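Local coordinates for transcription factor inhibitor I-kappa-B-beta (PDB 1OY3), which inhibits NF-kappa-B by complexing with it and trapping it in the cytoplasm, and in its unphosphorylated, resynthesized form can bind it and allow its transport to the nucleus, at residues C[85-94]-C[168-177]; C[188-197]-C[217-228]. One frame throughout, in Å; residues are numbered along the deposited sequence.

Contact 1: residues C[85-94]-C[168-177]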
loop_
_atom_site.group_PDB
_atom_site.type_symbol
_atom_site.label_atom_id
_atom_site.label_comp_id
_atom_site.label_asym_id
_atom_site.label_seq_id
_atom_site.Cartn_x
_atom_site.Cartn_y
_atom_site.Cartn_z
ATOM N N ALA C 85 -3.743 10.799 -5.244
ATOM C CA ALA C 85 -3.080 12.065 -5.488
ATOM C C ALA C 85 -1.694 12.017 -4.874
ATOM O O ALA C 85 -0.735 12.520 -5.461
ATOM C CB ALA C 85 -3.880 13.230 -4.873
ATOM N N CYS C 86 -1.590 11.396 -3.703
ATOM C CA CYS C 86 -0.309 11.316 -2.999
ATOM C C CYS C 86 0.686 10.348 -3.608
ATOM O O CYS C 86 1.814 10.252 -3.149
ATOM C CB CYS C 86 -0.532 10.932 -1.540
ATOM S SG CYS C 86 -1.529 12.114 -0.645
ATOM N N ARG C 87 0.269 9.635 -4.641
ATOM C CA ARG C 87 1.140 8.658 -5.284
ATOM C C ARG C 87 1.715 9.249 -6.558
ATOM O O ARG C 87 2.794 8.867 -7.002
ATOM C CB ARG C 87 0.348 7.393 -5.631
ATOM C CG ARG C 87 -0.490 6.839 -4.498
ATOM C CD ARG C 87 -1.331 5.664 -4.984
ATOM N NE ARG C 87 -0.523 4.492 -5.310
ATOM C CZ ARG C 87 -0.896 3.540 -6.158
ATOM N NH1 ARG C 87 -2.065 3.621 -6.779
ATOM N NH2 ARG C 87 -0.107 2.497 -6.373
ATOM N N VAL C 88 0.989 10.196 -7.133
ATOM C CA VAL C 88 1.415 10.835 -8.368
ATOM C C VAL C 88 1.750 12.301 -8.177
ATOM O O VAL C 88 1.758 13.065 -9.141
ATOM C CB VAL C 88 0.323 10.721 -9.451
ATOM C CG1 VAL C 88 -0.125 9.271 -9.580
ATOM C CG2 VAL C 88 -0.851 11.618 -9.099
ATOM N N ARG C 89 2.027 12.698 -6.938
ATOM C CA ARG C 89 2.385 14.090 -6.661
ATOM C C ARG C 89 1.394 15.108 -7.223
ATOM O O ARG C 89 1.796 16.195 -7.644
ATOM C CB ARG C 89 3.782 14.384 -7.222
ATOM C CG ARG C 89 4.924 13.721 -6.460
ATOM C CD ARG C 89 6.239 13.797 -7.234
ATOM N NE ARG C 89 7.398 13.909 -6.349
ATOM C CZ ARG C 89 7.878 15.063 -5.891
ATOM N NH1 ARG C 89 7.302 16.209 -6.238
ATOM N NH2 ARG C 89 8.935 15.075 -5.088
ATOM N N ALA C 90 0.109 14.760 -7.235
ATOM C CA ALA C 90 -0.930 15.665 -7.724
ATOM C C ALA C 90 -1.282 16.664 -6.629
ATOM O O ALA C 90 -2.388 16.642 -6.070
ATOM C CB ALA C 90 -2.173 14.873 -8.132
ATOM N N HIS C 91 -0.329 17.544 -6.333
ATOM C CA HIS C 91 -0.477 18.564 -5.302
ATOM C C HIS C 91 -1.739 19.409 -5.387
ATOM O O HIS C 91 -2.434 19.598 -4.373
ATOM C CB HIS C 91 0.730 19.497 -5.322
ATOM C CG HIS C 91 2.034 18.793 -5.142
ATOM N ND1 HIS C 91 2.323 18.043 -4.025
ATOM C CD2 HIS C 91 3.122 18.713 -5.944
ATOM C CE1 HIS C 91 3.535 17.529 -4.146
ATOM N NE2 HIS C 91 4.040 17.920 -5.300
ATOM N N THR C 92 -2.025 19.938 -6.580
ATOM C CA THR C 92 -3.198 20.776 -6.753
ATOM C C THR C 92 -4.503 19.992 -6.528
ATOM O O THR C 92 -5.465 20.519 -5.974
ATOM C CB THR C 92 -3.188 21.453 -8.146
ATOM O OG1 THR C 92 -3.002 20.469 -9.167
ATOM C CG2 THR C 92 -2.066 22.466 -8.226
ATOM N N CYS C 93 -4.535 18.729 -6.940
ATOM C CA CYS C 93 -5.727 17.901 -6.735
ATOM C C CYS C 93 -5.997 17.701 -5.241
ATOM O O CYS C 93 -7.149 17.778 -4.780
ATOM C CB CYS C 93 -5.539 16.543 -7.392
ATOM S SG CYS C 93 -5.551 16.575 -9.201
ATOM N N ALA C 94 -4.933 17.451 -4.482
ATOM C CA ALA C 94 -5.069 17.233 -3.047
ATOM C C ALA C 94 -5.642 18.487 -2.407
ATOM O O ALA C 94 -6.453 18.417 -1.489
ATOM C CB ALA C 94 -3.700 16.905 -2.423
ATOM N N HIS C 168 6.657 8.373 -0.717
ATOM C CA HIS C 168 7.060 8.922 -1.998
ATOM C C HIS C 168 7.925 10.165 -1.887
ATOM O O HIS C 168 8.065 10.896 -2.858
ATOM C CB HIS C 168 5.844 9.245 -2.871
ATOM C CG HIS C 168 5.089 8.038 -3.336
ATOM N ND1 HIS C 168 4.407 7.207 -2.471
ATOM C CD2 HIS C 168 4.898 7.528 -4.577
ATOM C CE1 HIS C 168 3.827 6.239 -3.160
ATOM N NE2 HIS C 168 4.111 6.410 -4.439
ATOM N N LYS C 169 8.504 10.404 -0.713
ATOM C CA LYS C 169 9.389 11.550 -0.508
ATOM C C LYS C 169 8.819 12.809 -1.158
ATOM O O LYS C 169 9.516 13.519 -1.883
ATOM C CB LYS C 169 10.769 11.253 -1.108
ATOM C CG LYS C 169 11.344 9.890 -0.720
ATOM C CD LYS C 169 12.687 9.625 -1.412
ATOM C CE LYS C 169 12.565 9.754 -2.931
ATOM N NZ LYS C 169 13.866 9.610 -3.661
ATOM N N ASP C 170 7.548 13.083 -0.889
ATOM C CA ASP C 170 6.877 14.239 -1.460
ATOM C C ASP C 170 6.718 15.329 -0.392
ATOM O O ASP C 170 5.713 15.388 0.319
ATOM C CB ASP C 170 5.527 13.790 -2.008
ATOM C CG ASP C 170 4.836 14.866 -2.804
ATOM O OD1 ASP C 170 3.894 14.528 -3.549
ATOM O OD2 ASP C 170 5.227 16.044 -2.678
ATOM N N ALA C 171 7.728 16.188 -0.291
ATOM C CA ALA C 171 7.755 17.262 0.687
ATOM C C ALA C 171 6.582 18.217 0.521
ATOM O O ALA C 171 5.946 18.612 1.496
ATOM C CB ALA C 171 9.071 18.021 0.575
ATOM N N GLU C 172 6.309 18.596 -0.721
ATOM C CA GLU C 172 5.209 19.490 -1.007
ATOM C C GLU C 172 3.886 18.883 -0.519
ATOM O O GLU C 172 3.061 19.572 0.101
ATOM C CB GLU C 172 5.133 19.767 -2.505
ATOM C CG GLU C 172 5.043 21.240 -2.834
ATOM C CD GLU C 172 4.166 21.993 -1.851
ATOM O OE1 GLU C 172 2.964 21.668 -1.745
ATOM O OE2 GLU C 172 4.683 22.910 -1.180
ATOM N N MET C 173 3.681 17.596 -0.780
ATOM C CA MET C 173 2.440 16.949 -0.350
ATOM C C MET C 173 2.384 16.834 1.172
ATOM O O MET C 173 1.316 16.960 1.769
ATOM C CB MET C 173 2.280 15.556 -0.968
ATOM C CG MET C 173 0.869 14.970 -0.716
ATOM S SD MET C 173 -0.453 15.900 -1.585
ATOM C CE MET C 173 -0.321 15.093 -3.213
ATOM N N VAL C 174 3.537 16.597 1.792
ATOM C CA VAL C 174 3.598 16.490 3.246
ATOM C C VAL C 174 3.148 17.830 3.837
ATOM O O VAL C 174 2.394 17.871 4.809
ATOM C CB VAL C 174 5.038 16.166 3.728
ATOM C CG1 VAL C 174 5.134 16.274 5.255
ATOM C CG2 VAL C 174 5.421 14.774 3.289
ATOM N N ARG C 175 3.605 18.924 3.235
ATOM C CA ARG C 175 3.231 20.253 3.706
ATOM C C ARG C 175 1.715 20.473 3.678
ATOM O O ARG C 175 1.137 20.943 4.661
ATOM C CB ARG C 175 3.961 21.331 2.887
ATOM C CG ARG C 175 5.381 21.602 3.388
ATOM C CD ARG C 175 6.026 22.787 2.702
ATOM N NE ARG C 175 6.558 22.439 1.391
ATOM C CZ ARG C 175 7.838 22.166 1.155
ATOM N NH1 ARG C 175 8.721 22.210 2.150
ATOM N NH2 ARG C 175 8.231 21.833 -0.069
ATOM N N LEU C 176 1.078 20.128 2.561
ATOM C CA LEU C 176 -0.370 20.264 2.423
ATOM C C LEU C 176 -1.101 19.413 3.457
ATOM O O LEU C 176 -2.070 19.856 4.079
ATOM C CB LEU C 176 -0.818 19.844 1.019
ATOM C CG LEU C 176 -0.827 20.891 -0.097
ATOM C CD1 LEU C 176 0.253 21.943 0.121
ATOM C CD2 LEU C 176 -0.641 20.173 -1.424
ATOM N N LEU C 177 -0.642 18.178 3.632
ATOM C CA LEU C 177 -1.254 17.295 4.610
ATOM C C LEU C 177 -1.085 17.853 6.027
ATOM O O LEU C 177 -2.032 17.868 6.811
ATOM C CB LEU C 177 -0.647 15.893 4.506
ATOM C CG LEU C 177 -1.035 15.170 3.205
ATOM C CD1 LEU C 177 -0.451 13.767 3.211
ATOM C CD2 LEU C 177 -2.563 15.126 3.066
HETATM O O HOH W 1 3.614 11.751 -4.555
HETATM O O HOH W 2 10.033 16.853 -2.574
#
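Met173 carries the apolar part of the join between residues 85-94 and 168-177. Its CG lies anti to the backbone N (chi1 -170°), and two further bends fold the thioether back towards the other segment. There Met173 SD rests 3.5 Å from Ala94 CB, Met173 CG lies 3.7 Å from Cys86 SG, and the terminal methyl reaches the backbone around Ala85. Leu176 adds CD2 beside the carbonyl oxygen of His91.

Flat groups supply a second kind of contact. Arg87 CA sits over one face of the His168 ring, 4.0 Å from its centroid and 21° off the normal, while His168 ND1 is hydrogen-bonded to Val164 O of the preceding helix. Glu172 CB similarly covers one face of the His91 ring, 3.6 Å from its centroid.

Polar linkage runs through water. Water 1 donates both to Cys86 O (2.7 Å) and to Asp170 OD1 (3.0 Å), and water 2 accepts from Arg89 NH2 at 3.3 Å and, weakly, from Ala171 N. The Arg89 guanidinium and Asp170 carboxylate planes are 12° apart, but Asp170 OD2, whose modelled place is less sure, lies well above the guanidinium plane, so any attraction is probably one of charge alone.

Asp170 N-caps helix 171-180 after a Schellman motif at Lys169 closes helix 161-167. This is ankyrin-repeat stacking: the inter-helix turn and second helix of ANK 3 pack against their counterparts in ANK 4.

Contact 2: residues C[188-197]-C[217-228]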
loop_
_atom_site.group_PDB
_atom_site.type_symbol
_atom_site.label_atom_id
_atom_site.label_comp_id
_atom_site.label_asym_id
_atom_site.label_seq_id
_atom_site.Cartn_x
_atom_site.Cartn_y
_atom_site.Cartn_z
ATOM N N GLU C 188 1.952 3.019 10.866
ATOM C CA GLU C 188 1.342 2.128 9.880
ATOM C C GLU C 188 1.387 0.765 10.605
ATOM O O GLU C 188 2.268 0.524 11.438
ATOM C CB GLU C 188 2.108 2.141 8.545
ATOM C CG GLU C 188 3.569 1.781 8.578
ATOM C CD GLU C 188 3.806 0.348 8.998
ATOM O OE1 GLU C 188 3.006 -0.526 8.596
ATOM O OE2 GLU C 188 4.800 0.097 9.718
ATOM N N PRO C 189 0.434 -0.133 10.314
ATOM C CA PRO C 189 0.351 -1.449 10.958
ATOM C C PRO C 189 1.237 -2.671 10.686
ATOM O O PRO C 189 1.074 -3.671 11.387
ATOM C CB PRO C 189 -1.131 -1.798 10.795
ATOM C CG PRO C 189 -1.454 -1.219 9.458
ATOM C CD PRO C 189 -0.780 0.136 9.516
ATOM N N THR C 190 2.156 -2.661 9.725
ATOM C CA THR C 190 2.950 -3.886 9.552
ATOM C C THR C 190 3.968 -4.032 10.680
ATOM O O THR C 190 4.190 -5.132 11.182
ATOM C CB THR C 190 3.676 -3.966 8.183
ATOM O OG1 THR C 190 4.533 -2.838 8.003
ATOM C CG2 THR C 190 2.653 -4.017 7.040
ATOM N N CYS C 191 4.571 -2.918 11.086
ATOM C CA CYS C 191 5.542 -2.944 12.173
ATOM C C CYS C 191 5.550 -1.641 12.958
ATOM O O CYS C 191 6.531 -1.302 13.614
ATOM C CB CYS C 191 6.946 -3.262 11.645
ATOM S SG CYS C 191 7.409 -2.370 10.180
ATOM N N GLY C 192 4.439 -0.920 12.889
ATOM C CA GLY C 192 4.300 0.315 13.629
ATOM C C GLY C 192 5.196 1.477 13.256
ATOM O O GLY C 192 5.587 2.263 14.115
ATOM N N ARG C 193 5.537 1.595 11.983
ATOM C CA ARG C 193 6.366 2.712 11.571
ATOM C C ARG C 193 5.535 4.000 11.558
ATOM O O ARG C 193 4.403 4.019 11.092
ATOM C CB ARG C 193 6.959 2.444 10.193
ATOM C CG ARG C 193 7.948 1.291 10.202
ATOM C CD ARG C 193 8.364 0.908 8.815
ATOM N NE ARG C 193 7.308 0.154 8.163
ATOM C CZ ARG C 193 7.432 -0.434 6.978
ATOM N NH1 ARG C 193 8.568 -0.344 6.308
ATOM N NH2 ARG C 193 6.430 -1.150 6.488
ATOM N N THR C 194 6.106 5.065 12.104
ATOM C CA THR C 194 5.441 6.364 12.139
ATOM C C THR C 194 5.901 7.104 10.883
ATOM O O THR C 194 6.757 6.613 10.147
ATOM C CB THR C 194 5.921 7.204 13.349
ATOM O OG1 THR C 194 7.344 7.386 13.256
ATOM C CG2 THR C 194 5.596 6.522 14.667
ATOM N N PRO C 195 5.328 8.289 10.613
ATOM C CA PRO C 195 5.766 9.027 9.433
ATOM C C PRO C 195 7.283 9.260 9.490
ATOM O O PRO C 195 7.979 9.171 8.473
ATOM C CB PRO C 195 4.974 10.315 9.540
ATOM C CG PRO C 195 3.681 9.837 10.068
ATOM C CD PRO C 195 4.086 8.870 11.154
ATOM N N LEU C 196 7.797 9.550 10.684
ATOM C CA LEU C 196 9.228 9.782 10.845
ATOM C C LEU C 196 10.042 8.543 10.491
ATOM O O LEU C 196 11.128 8.670 9.942
ATOM C CB LEU C 196 9.559 10.229 12.280
ATOM C CG LEU C 196 9.191 11.665 12.682
ATOM C CD1 LEU C 196 9.498 11.886 14.161
ATOM C CD2 LEU C 196 9.958 12.660 11.835
ATOM N N HIS C 197 9.527 7.350 10.804
ATOM C CA HIS C 197 10.247 6.118 10.471
ATOM C C HIS C 197 10.275 5.951 8.958
ATOM O O HIS C 197 11.287 5.537 8.390
ATOM C CB HIS C 197 9.579 4.877 11.077
ATOM C CG HIS C 197 9.848 4.679 12.537
ATOM N ND1 HIS C 197 8.941 5.023 13.519
ATOM C CD2 HIS C 197 10.908 4.132 13.179
ATOM C CE1 HIS C 197 9.430 4.691 14.701
ATOM N NE2 HIS C 197 10.621 4.149 14.523
ATOM N N ASP C 217 6.637 13.287 17.149
ATOM C CA ASP C 217 7.353 12.695 18.281
ATOM C C ASP C 217 8.471 11.725 17.890
ATOM O O ASP C 217 8.216 10.567 17.585
ATOM C CB ASP C 217 6.362 11.978 19.196
ATOM C CG ASP C 217 6.994 11.542 20.502
ATOM O OD1 ASP C 217 6.254 11.060 21.391
ATOM O OD2 ASP C 217 8.232 11.686 20.637
ATOM N N PRO C 218 9.735 12.178 17.953
ATOM C CA PRO C 218 10.889 11.349 17.596
ATOM C C PRO C 218 11.177 10.205 18.574
ATOM O O PRO C 218 12.130 9.442 18.382
ATOM C CB PRO C 218 12.021 12.363 17.545
ATOM C CG PRO C 218 11.674 13.256 18.686
ATOM C CD PRO C 218 10.178 13.462 18.530
ATOM N N THR C 219 10.345 10.074 19.604
ATOM C CA THR C 219 10.533 9.021 20.597
ATOM C C THR C 219 9.686 7.771 20.318
ATOM O O THR C 219 9.740 6.791 21.063
ATOM C CB THR C 219 10.195 9.537 22.010
ATOM O OG1 THR C 219 10.816 8.691 22.980
ATOM C CG2 THR C 219 8.691 9.508 22.249
ATOM N N ALA C 220 8.903 7.806 19.245
ATOM C CA ALA C 220 8.047 6.681 18.898
ATOM C C ALA C 220 8.873 5.498 18.411
ATOM O O ALA C 220 9.823 5.664 17.650
ATOM C CB ALA C 220 7.046 7.098 17.814
ATOM N N ARG C 221 8.513 4.299 18.846
ATOM C CA ARG C 221 9.244 3.122 18.394
ATOM C C ARG C 221 8.334 2.163 17.640
ATOM O O ARG C 221 7.138 2.079 17.917
ATOM C CB ARG C 221 9.905 2.414 19.579
ATOM C CG ARG C 221 8.963 2.045 20.708
ATOM C CD ARG C 221 9.766 1.658 21.944
ATOM N NE ARG C 221 10.660 2.738 22.353
ATOM C CZ ARG C 221 11.524 2.664 23.361
ATOM N NH1 ARG C 221 11.618 1.553 24.079
ATOM N NH2 ARG C 221 12.295 3.706 23.654
ATOM N N MET C 222 8.883 1.465 16.655
ATOM C CA MET C 222 8.063 0.510 15.937
ATOM C C MET C 222 7.904 -0.699 16.852
ATOM O O MET C 222 8.544 -0.763 17.902
ATOM C CB MET C 222 8.698 0.143 14.592
ATOM C CG MET C 222 10.198 0.084 14.562
ATOM S SD MET C 222 10.788 0.373 12.876
ATOM C CE MET C 222 10.379 -1.180 12.056
ATOM N N TYR C 223 7.036 -1.636 16.475
ATOM C CA TYR C 223 6.770 -2.823 17.281
ATOM C C TYR C 223 8.009 -3.451 17.921
ATOM O O TYR C 223 7.953 -3.931 19.057
ATOM C CB TYR C 223 6.045 -3.872 16.436
ATOM C CG TYR C 223 4.687 -3.432 15.948
ATOM C CD1 TYR C 223 4.060 -4.095 14.893
ATOM C CD2 TYR C 223 4.029 -2.348 16.530
ATOM C CE1 TYR C 223 2.816 -3.687 14.423
ATOM C CE2 TYR C 223 2.783 -1.930 16.074
ATOM C CZ TYR C 223 2.183 -2.604 15.018
ATOM O OH TYR C 223 0.961 -2.186 14.546
ATOM N N GLY C 224 9.119 -3.455 17.191
ATOM C CA GLY C 224 10.337 -4.037 17.724
ATOM C C GLY C 224 10.933 -3.224 18.859
ATOM O O GLY C 224 11.551 -3.779 19.766
ATOM N N GLY C 225 10.745 -1.908 18.803
ATOM C CA GLY C 225 11.275 -1.021 19.823
ATOM C C GLY C 225 12.198 0.034 19.232
ATOM O O GLY C 225 12.584 0.987 19.907
ATOM N N ARG C 226 12.548 -0.136 17.961
ATOM C CA ARG C 226 13.436 0.793 17.284
ATOM C C ARG C 226 12.798 2.159 17.022
ATOM O O ARG C 226 11.623 2.259 16.655
ATOM C CB ARG C 226 13.914 0.177 15.970
ATOM C CG ARG C 226 14.779 1.086 15.120
ATOM C CD ARG C 226 15.375 0.304 13.962
ATOM N NE ARG C 226 16.361 -0.671 14.423
ATOM C CZ ARG C 226 16.440 -1.928 13.993
ATOM N NH1 ARG C 226 15.583 -2.385 13.084
ATOM N NH2 ARG C 226 17.383 -2.729 14.471
ATOM N N THR C 227 13.590 3.208 17.220
ATOM C CA THR C 227 13.146 4.583 17.009
ATOM C C THR C 227 13.647 5.104 15.667
ATOM O O THR C 227 14.436 4.447 14.982
ATOM C CB THR C 227 13.712 5.514 18.085
ATOM O OG1 THR C 227 15.143 5.499 18.000
ATOM C CG2 THR C 227 13.292 5.060 19.464
ATOM N N PRO C 228 13.200 6.306 15.274
ATOM C CA PRO C 228 13.652 6.861 13.997
ATOM C C PRO C 228 15.166 7.061 13.975
ATOM O O PRO C 228 15.821 6.802 12.960
ATOM C CB PRO C 228 12.888 8.177 13.909
ATOM C CG PRO C 228 11.599 7.845 14.603
ATOM C CD PRO C 228 12.079 7.096 15.820
HETATM O O HOH W 3 4.791 3.054 16.601
#
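Arg226 O is gripped by two donors, His197 NE2 from across the contact at 3.0 Å and the backbone N of Met222 from within its own loop. The imidazole bond is bent, with an N-H...O angle of 147°, and its donor is tilted from the carbonyl plane. The other ring nitrogen fixes the rotation of the imidazole: His197 ND1 accepts from Thr194 N at 3.2 Å, and is hydrogen-bonded to Thr194 OG1 (2.9 Å), where either atom could be the donor. Since Thr194 OG1 also accepts from His197 N, these two residues form a capping box at the start of helix 195-201.

The ring is packed as well as bonded. Pro228 CG stands over the centre of one face, 3.8 Å from the centroid and 10° off the normal. Met222 CB lies over the opposite face, and Met222 SD comes in obliquely, 4.3 Å from the centroid. Met222 then runs alongside Arg193, its methyl CE reaching Cys191 SG at 3.7 Å.

Tyr223 lays one ring face on the backbone of Cys191 and Gly192, with Gly192 CA 3.9 Å from the centroid. Its CG is anti to its own carbonyl carbon (chi1 -63°), which swings the ring back across that backbone. Water 3 bridges Gly192 O and Arg221 O.

Behind this surface Glu188 holds the loop 188-193: its OE2 accepts from Arg193 N and Arg193 NE from opposite faces of the carboxylate, the latter a salt bridge. Arg193 NH1 pairs in addition with Glu201.

Leu196 extends the interface towards Pro218 and also packs on Leu208, Leu211 and Leu212 of helix 205-213. The contact thus joins the loop entering helix 195-201 to the one that leaves helix 205-213 and leads into helix 228-233.

Overall arrangement
Both contacts join successive units of one ankyrin stack, but at different levels. Contact 1 links ANK 3 to ANK 4 through inter-helix turns and second helices; contact 2 links the loop at the start of ANK 5 to the one running into ANK 6. They occur in series, with centres 22 Å apart and nearest atoms about 7 Å apart, without touching. Helix 171-180 is followed directly by helix 195-201. The centre of contact 1 lies about 7 Å from the centre of the chain, that of contact 2 about 20 Å. Each reaches a partner chain: contact 1 through Val88 and a long, weak ion pair of Arg87, contact 2 through Pro189, Thr190, Cys191 and Tyr223.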